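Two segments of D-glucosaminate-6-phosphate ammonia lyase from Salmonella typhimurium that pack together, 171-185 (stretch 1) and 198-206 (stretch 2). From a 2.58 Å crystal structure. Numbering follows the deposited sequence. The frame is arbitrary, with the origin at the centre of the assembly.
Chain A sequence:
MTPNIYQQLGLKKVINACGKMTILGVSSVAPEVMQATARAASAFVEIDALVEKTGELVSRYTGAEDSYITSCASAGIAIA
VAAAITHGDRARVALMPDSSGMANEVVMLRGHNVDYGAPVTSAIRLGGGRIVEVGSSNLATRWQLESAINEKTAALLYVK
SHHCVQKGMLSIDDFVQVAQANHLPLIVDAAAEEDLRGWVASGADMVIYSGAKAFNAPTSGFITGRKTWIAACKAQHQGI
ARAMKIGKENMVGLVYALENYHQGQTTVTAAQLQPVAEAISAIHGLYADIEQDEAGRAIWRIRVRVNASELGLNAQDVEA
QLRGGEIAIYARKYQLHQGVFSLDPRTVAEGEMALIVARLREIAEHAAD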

ATOM      1  N   SER A 171     -21.543 -23.807  25.657  1.00 79.93           N
ATOM      2  CA  SER A 171     -21.027 -24.720  26.663  1.00 70.23           C
ATOM      3  C   SER A 171     -19.587 -25.105  26.349  1.00 70.57           C
ATOM      4  O   SER A 171     -19.094 -24.917  25.234  1.00 83.87           O
ATOM      5  CB  SER A 171     -21.893 -25.975  26.740  1.00 80.18           C
ATOM      6  OG  SER A 171     -21.792 -26.723  25.541  1.00 82.36           O
ATOM      7  N   ILE A 172     -18.908 -25.654  27.360  1.00 82.95           N
ATOM      8  CA  ILE A 172     -17.543 -26.137  27.162  1.00 58.50           C
ATOM      9  C   ILE A 172     -17.519 -27.259  26.133  1.00 70.78           C
ATOM     10  O   ILE A 172     -16.529 -27.428  25.410  1.00 83.25           O
ATOM     11  CB  ILE A 172     -16.933 -26.580  28.506  1.00 69.95           C
ATOM     12  CG1 ILE A 172     -15.506 -27.100  28.311  1.00 56.52           C
ATOM     13  CG2 ILE A 172     -17.811 -27.626  29.182  1.00104.67           C
ATOM     14  CD1 ILE A 172     -14.553 -26.068  27.749  1.00 60.88           C
ATOM     15  N   ASP A 173     -18.605 -28.031  26.036  1.00 88.67           N
ATOM     16  CA  ASP A 173     -18.672 -29.094  25.038  1.00 76.95           C
ATOM     17  C   ASP A 173     -18.629 -28.523  23.627  1.00 68.87           C
ATOM     18  O   ASP A 173     -17.993 -29.099  22.736  1.00 64.34           O
ATOM     19  CB  ASP A 173     -19.941 -29.926  25.239  1.00 77.20           C
ATOM     20  CG  ASP A 173     -19.958 -30.654  26.569  1.00101.84           C
ATOM     21  OD1 ASP A 173     -18.893 -31.155  26.990  1.00 94.74           O
ATOM     22  OD2 ASP A 173     -21.038 -30.727  27.192  1.00119.78           O
ATOM     23  N   ASP A 174     -19.301 -27.390  23.406  1.00 79.12           N
ATOM     24  CA  ASP A 174     -19.312 -26.774  22.084  1.00 68.75           C
ATOM     25  C   ASP A 174     -17.906 -26.394  21.637  1.00 70.62           C
ATOM     26  O   ASP A 174     -17.545 -26.580  20.469  1.00 74.94           O
ATOM     27  CB  ASP A 174     -20.223 -25.547  22.091  1.00 66.42           C
ATOM     28  CG  ASP A 174     -21.693 -25.913  22.184  1.00 93.07           C
ATOM     29  OD1 ASP A 174     -22.131 -26.831  21.457  1.00 81.61           O
ATOM     30  OD2 ASP A 174     -22.407 -25.282  22.994  1.00 99.32           O
ATOM     31  N   PHE A 175     -17.096 -25.858  22.552  1.00 68.40           N
ATOM     32  CA  PHE A 175     -15.730 -25.489  22.197  1.00 63.75           C
ATOM     33  C   PHE A 175     -14.877 -26.714  21.882  1.00 72.86           C
ATOM     34  O   PHE A 175     -14.098 -26.701  20.922  1.00 72.95           O
ATOM     35  CB  PHE A 175     -15.104 -24.666  23.318  1.00 66.24           C
ATOM     36  CG  PHE A 175     -15.358 -23.196  23.191  1.00 71.41           C
ATOM     37  CD1 PHE A 175     -16.570 -22.656  23.581  1.00 57.74           C
ATOM     38  CD2 PHE A 175     -14.394 -22.356  22.662  1.00 56.49           C
ATOM     39  CE1 PHE A 175     -16.814 -21.307  23.457  1.00 62.59           C
ATOM     40  CE2 PHE A 175     -14.632 -21.007  22.534  1.00 59.89           C
ATOM     41  CZ  PHE A 175     -15.844 -20.480  22.933  1.00 62.40           C
ATOM     42  N   VAL A 176     -15.009 -27.782  22.675  1.00 79.19           N
ATOM     43  CA  VAL A 176     -14.221 -28.989  22.436  1.00 70.57           C
ATOM     44  C   VAL A 176     -14.519 -29.555  21.054  1.00 68.97           C
ATOM     45  O   VAL A 176     -13.606 -29.909  20.297  1.00 73.79           O
ATOM     46  CB  VAL A 176     -14.483 -30.033  23.536  1.00 62.28           C
ATOM     47  CG1 VAL A 176     -13.714 -31.310  23.244  1.00 63.27           C
ATOM     48  CG2 VAL A 176     -14.094 -29.481  24.893  1.00 77.43           C
ATOM     49  N   GLN A 177     -15.804 -29.641  20.700  1.00 62.24           N
ATOM     50  CA  GLN A 177     -16.181 -30.226  19.419  1.00 67.71           C
ATOM     51  C   GLN A 177     -15.653 -29.395  18.256  1.00 77.93           C
ATOM     52  O   GLN A 177     -15.118 -29.943  17.284  1.00 76.65           O
ATOM     53  CB  GLN A 177     -17.702 -30.365  19.335  1.00 58.12           C
ATOM     54  CG  GLN A 177     -18.300 -31.280  20.389  1.00 71.56           C
ATOM     55  CD  GLN A 177     -19.810 -31.371  20.292  1.00 90.76           C
ATOM     56  OE1 GLN A 177     -20.384 -31.236  19.212  1.00100.63           O
ATOM     57  NE2 GLN A 177     -20.464 -31.592  21.427  1.00 98.90           N
ATOM     58  N   VAL A 178     -15.793 -28.070  18.337  1.00 65.15           N
ATOM     59  CA  VAL A 178     -15.316 -27.205  17.262  1.00 63.56           C
ATOM     60  C   VAL A 178     -13.793 -27.229  17.185  1.00 68.07           C
ATOM     61  O   VAL A 178     -13.216 -27.259  16.090  1.00 67.43           O
ATOM     62  CB  VAL A 178     -15.853 -25.775  17.449  1.00 64.84           C
ATOM     63  CG1 VAL A 178     -15.257 -24.843  16.407  1.00 60.79           C
ATOM     64  CG2 VAL A 178     -17.370 -25.771  17.365  1.00 70.52           C
ATOM     65  N   ALA A 179     -13.118 -27.225  18.337  1.00 69.86           N
ATOM     66  CA  ALA A 179     -11.658 -27.213  18.339  1.00 57.38           C
ATOM     67  C   ALA A 179     -11.091 -28.478  17.709  1.00 65.92           C
ATOM     68  O   ALA A 179     -10.207 -28.412  16.847  1.00 86.54           O
ATOM     69  CB  ALA A 179     -11.134 -27.038  19.765  1.00 68.17           C
ATOM     70  N   GLN A 180     -11.590 -29.647  18.122  1.00 82.69           N
ATOM     71  CA  GLN A 180     -11.064 -30.892  17.575  1.00 84.57           C
ATOM     72  C   GLN A 180     -11.467 -31.103  16.122  1.00 79.25           C
ATOM     73  O   GLN A 180     -10.793 -31.856  15.410  1.00 95.93           O
ATOM     74  CB  GLN A 180     -11.503 -32.086  18.429  1.00 89.88           C
ATOM     75  CG  GLN A 180     -10.799 -32.162  19.782  1.00107.91           C
ATOM     76  CD  GLN A 180     -11.161 -33.406  20.574  1.00133.27           C
ATOM     77  OE1 GLN A 180     -12.155 -34.073  20.287  1.00135.90           O
ATOM     78  NE2 GLN A 180     -10.348 -33.724  21.577  1.00133.68           N
ATOM     79  N   ALA A 181     -12.544 -30.458  15.664  1.00 68.33           N
ATOM     80  CA  ALA A 181     -12.942 -30.581  14.266  1.00 59.27           C
ATOM     81  C   ALA A 181     -12.042 -29.785  13.329  1.00 73.07           C
ATOM     82  O   ALA A 181     -11.968 -30.113  12.140  1.00 97.64           O
ATOM     83  CB  ALA A 181     -14.397 -30.145  14.088  1.00 63.86           C
ATOM     84  N   ASN A 182     -11.367 -28.747  13.825  1.00 69.46           N
ATOM     85  CA  ASN A 182     -10.437 -27.961  13.022  1.00 71.73           C
ATOM     86  C   ASN A 182      -8.981 -28.227  13.381  1.00 75.11           C
ATOM     87  O   ASN A 182      -8.092 -27.528  12.880  1.00 68.62           O
ATOM     88  CB  ASN A 182     -10.739 -26.466  13.156  1.00 67.19           C
ATOM     89  CG  ASN A 182     -12.035 -26.070  12.479  1.00 65.56           C
ATOM     90  OD1 ASN A 182     -12.042 -25.690  11.308  1.00 74.88           O
ATOM     91  ND2 ASN A 182     -13.138 -26.152  13.214  1.00 62.20           N
ATOM     92  N   HIS A 183      -8.719 -29.223  14.230  1.00 80.05           N
ATOM     93  CA  HIS A 183      -7.374 -29.537  14.713  1.00 74.63           C
ATOM     94  C   HIS A 183      -6.676 -28.288  15.248  1.00 68.79           C
ATOM     95  O   HIS A 183      -5.525 -27.988  14.922  1.00 65.40           O
ATOM     96  CB  HIS A 183      -6.546 -30.225  13.629  1.00 70.49           C
ATOM     97  CG  HIS A 183      -7.002 -31.619  13.329  1.00100.93           C
ATOM     98  ND1 HIS A 183      -6.985 -32.623  14.273  1.00122.77           N
ATOM     99  CD2 HIS A 183      -7.502 -32.172  12.200  1.00100.20           C
ATOM    100  CE1 HIS A 183      -7.448 -33.738  13.736  1.00126.12           C
ATOM    101  NE2 HIS A 183      -7.769 -33.490  12.478  1.00129.28           N
ATOM    102  N   LEU A 184      -7.401 -27.555  16.080  1.00 54.31           N
ATOM    103  CA  LEU A 184      -6.897 -26.401  16.789  1.00 60.12           C
ATOM    104  C   LEU A 184      -6.894 -26.670  18.288  1.00 64.97           C
ATOM    105  O   LEU A 184      -7.777 -27.364  18.801  1.00 69.07           O
ATOM    106  CB  LEU A 184      -7.753 -25.164  16.503  1.00 60.84           C
ATOM    107  CG  LEU A 184      -7.776 -24.708  15.047  1.00 73.01           C
ATOM    108  CD1 LEU A 184      -8.707 -23.518  14.886  1.00 61.33           C
ATOM    109  CD2 LEU A 184      -6.370 -24.370  14.576  1.00 61.88           C
ATOM    110  N   PRO A 185      -5.914 -26.143  19.018  1.00 58.35           N
ATOM    111  CA  PRO A 185      -5.882 -26.370  20.465  1.00 58.31           C
ATOM    112  C   PRO A 185      -6.933 -25.529  21.172  1.00 62.91           C
ATOM    113  O   PRO A 185      -7.179 -24.375  20.811  1.00 67.88           O
ATOM    114  CB  PRO A 185      -4.462 -25.951  20.856  1.00 61.22           C
ATOM    115  CG  PRO A 185      -4.094 -24.930  19.841  1.00 58.63           C
ATOM    116  CD  PRO A 185      -4.746 -25.374  18.555  1.00 55.39           C
ATOM    117  N   GLY A 198     -11.768 -31.747  36.198  1.00 73.23           N
ATOM    118  CA  GLY A 198     -12.944 -31.613  35.352  1.00 75.63           C
ATOM    119  C   GLY A 198     -12.649 -30.987  34.003  1.00 71.77           C
ATOM    120  O   GLY A 198     -13.242 -31.366  32.989  1.00 81.70           O
ATOM    121  N   TRP A 199     -11.734 -30.020  33.968  1.00 78.04           N
ATOM    122  CA  TRP A 199     -11.475 -29.301  32.728  1.00 64.67           C
ATOM    123  C   TRP A 199     -10.563 -30.076  31.786  1.00 74.23           C
ATOM    124  O   TRP A 199     -10.721 -29.982  30.563  1.00 70.93           O
ATOM    125  CB  TRP A 199     -10.900 -27.923  33.050  1.00 68.45           C
ATOM    126  CG  TRP A 199     -11.898 -27.108  33.799  1.00 60.98           C
ATOM    127  CD1 TRP A 199     -11.894 -26.829  35.134  1.00 63.49           C
ATOM    128  CD2 TRP A 199     -13.094 -26.528  33.270  1.00 56.35           C
ATOM    129  NE1 TRP A 199     -13.000 -26.081  35.464  1.00 73.30           N
ATOM    130  CE2 TRP A 199     -13.753 -25.884  34.336  1.00 67.94           C
ATOM    131  CE3 TRP A 199     -13.664 -26.477  31.993  1.00 57.01           C
ATOM    132  CZ2 TRP A 199     -14.954 -25.201  34.165  1.00 62.61           C
ATOM    133  CZ3 TRP A 199     -14.857 -25.795  31.827  1.00 67.87           C
ATOM    134  CH2 TRP A 199     -15.488 -25.164  32.906  1.00 60.55           C
ATOM    135  N   VAL A 200      -9.610 -30.838  32.324  1.00 77.36           N
ATOM    136  CA  VAL A 200      -8.793 -31.699  31.474  1.00 69.72           C
ATOM    137  C   VAL A 200      -9.631 -32.832  30.892  1.00 74.46           C
ATOM    138  O   VAL A 200      -9.473 -33.201  29.721  1.00 79.78           O
ATOM    139  CB  VAL A 200      -7.590 -32.236  32.268  1.00 67.71           C
ATOM    140  CG1 VAL A 200      -6.815 -33.236  31.432  1.00 69.96           C
ATOM    141  CG2 VAL A 200      -6.693 -31.086  32.703  1.00 74.37           C
ATOM    142  N   ALA A 201     -10.544 -33.390  31.690  1.00 73.16           N
ATOM    143  CA  ALA A 201     -11.324 -34.541  31.245  1.00 69.21           C
ATOM    144  C   ALA A 201     -12.300 -34.194  30.128  1.00 74.71           C
ATOM    145  O   ALA A 201     -12.682 -35.082  29.358  1.00 99.19           O
ATOM    146  CB  ALA A 201     -12.084 -35.147  32.425  1.00 63.36           C
ATOM    147  N   SER A 202     -12.714 -32.930  30.023  1.00 80.06           N
ATOM    148  CA  SER A 202     -13.664 -32.526  28.992  1.00 74.26           C
ATOM    149  C   SER A 202     -13.053 -32.500  27.597  1.00 82.30           C
ATOM    150  O   SER A 202     -13.792 -32.315  26.624  1.00 80.86           O
ATOM    151  CB  SER A 202     -14.244 -31.151  29.323  1.00 71.44           C
ATOM    152  OG  SER A 202     -13.253 -30.145  29.206  1.00 75.43           O
ATOM    153  N   GLY A 203     -11.739 -32.677  27.473  1.00 75.31           N
ATOM    154  CA  GLY A 203     -11.074 -32.673  26.186  1.00 86.26           C
ATOM    155  C   GLY A 203     -10.292 -31.419  25.869  1.00 75.07           C
ATOM    156  O   GLY A 203      -9.782 -31.296  24.748  1.00 83.81           O
ATOM    157  N   ALA A 204     -10.189 -30.483  26.808  1.00 75.60           N
ATOM    158  CA  ALA A 204      -9.410 -29.276  26.576  1.00 68.46           C
ATOM    159  C   ALA A 204      -7.931 -29.616  26.453  1.00 71.33           C
ATOM    160  O   ALA A 204      -7.428 -30.526  27.118  1.00 78.06           O
ATOM    161  CB  ALA A 204      -9.629 -28.277  27.710  1.00 68.13           C
ATOM    162  N   ASP A 205      -7.236 -28.888  25.579  1.00 66.97           N
ATOM    163  CA  ASP A 205      -5.827 -29.172  25.334  1.00 58.61           C
ATOM    164  C   ASP A 205      -4.922 -28.546  26.390  1.00 62.42           C
ATOM    165  O   ASP A 205      -3.950 -29.175  26.821  1.00 59.94           O
ATOM    166  CB  ASP A 205      -5.440 -28.699  23.933  1.00 54.56           C
ATOM    167  CG  ASP A 205      -6.153 -29.479  22.842  1.00 74.22           C
ATOM    168  OD1 ASP A 205      -5.931 -30.707  22.742  1.00 79.69           O
ATOM    169  OD2 ASP A 205      -6.951 -28.872  22.099  1.00 74.86           O
ATOM    170  N   MET A 206      -5.215 -27.317  26.818  1.00 62.13           N
ATOM    171  CA  MET A 206      -4.426 -26.642  27.844  1.00 58.82           C
ATOM    172  C   MET A 206      -5.357 -25.907  28.796  1.00 57.95           C
ATOM    173  O   MET A 206      -6.178 -25.094  28.359  1.00 73.15           O
ATOM    174  CB  MET A 206      -3.426 -25.653  27.228  1.00 62.04           C
ATOM    175  CG  MET A 206      -2.337 -26.298  26.383  1.00 55.47           C
ATOM    176  SD  MET A 206      -1.288 -25.088  25.550  1.00 60.77           S
ATOM    177  CE  MET A 206      -2.355 -24.503  24.234  1.00 38.82           C
TER

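No hydrogen bond crosses between the two stretches. They are held by packing alone, and the summed buried surface is a modest 397 Å². Three residues cover the most surface: Ile 172 with 60 Å², and Ser 202 and Pro 185 with 52 Å² each.

Ile 172 opens the helix of stretch 1, and its CA-to-CB bond points toward stretch 2. With chi1 at 180° (t) and chi2 at 61° (p), the side chain places CG1 3.8 Å from CZ3 of Trp 199. The approach is to the edge of the indole, near the ring plane, so this is an apolar edge contact rather than packing on the ring face. The same Ile 172 CG1 lies 3.9 Å from Ser 202 OG. An aliphatic chain suits this place: its CG1 methylene touches both the aromatic edge and the serine hydroxyl oxygen.

Ser 202 also points toward its partner stretch, yet its hydroxyl makes no bond there. At chi1 68° (p), Ser 202 OG donates to Trp 199 O at 2.9 Å, within its own stretch. The polar group is therefore satisfied while it packs against hydrocarbon. One helical turn beyond Ile 172, Val 176 continues the contact: its CG2 is 3.3 Å from Ser 202 O, and its CG1 is 4.2 Å from Gly 203 CA.

That closeness is possible because Gly 203 has no side chain; the CA atoms of Val 176 and Gly 203 are only 6.1 Å apart. An ideal CB on Gly 203 would fall 2.9 Å from Val 176 CG1, a clash. Its backbone independently calls for glycine: phi is 105°, in a Schellman motif, and a CB would be jammed against the preceding carbonyl oxygen. Further along the helix, Gln 180 starts sideways but extends its end nearer, bringing NE2 to 4.0 Å from Gly 203 O, a contact at the exposed margin.

Pro 185 forms a second patch beyond the helix, where its CA lies 5.6 Å from that of Asp 205. Pro 185 is buried. Its CA-to-CB bond runs sideways, and the closest contact is made by its CA, 3.2 Å from Asp 205 OD2. The Asp 205 side chain points toward stretch 1 with chi1 at -65° (m), and OD2 is hydrogen-bonded to a residue just beyond one of the stretches, so its burial does not leave it unpaired. Pro 185 CB also meets Met 206 CE at 4.2 Å, an apolar contact; the flexible methionine starts sideways, but its end comes nearer to complete the packing.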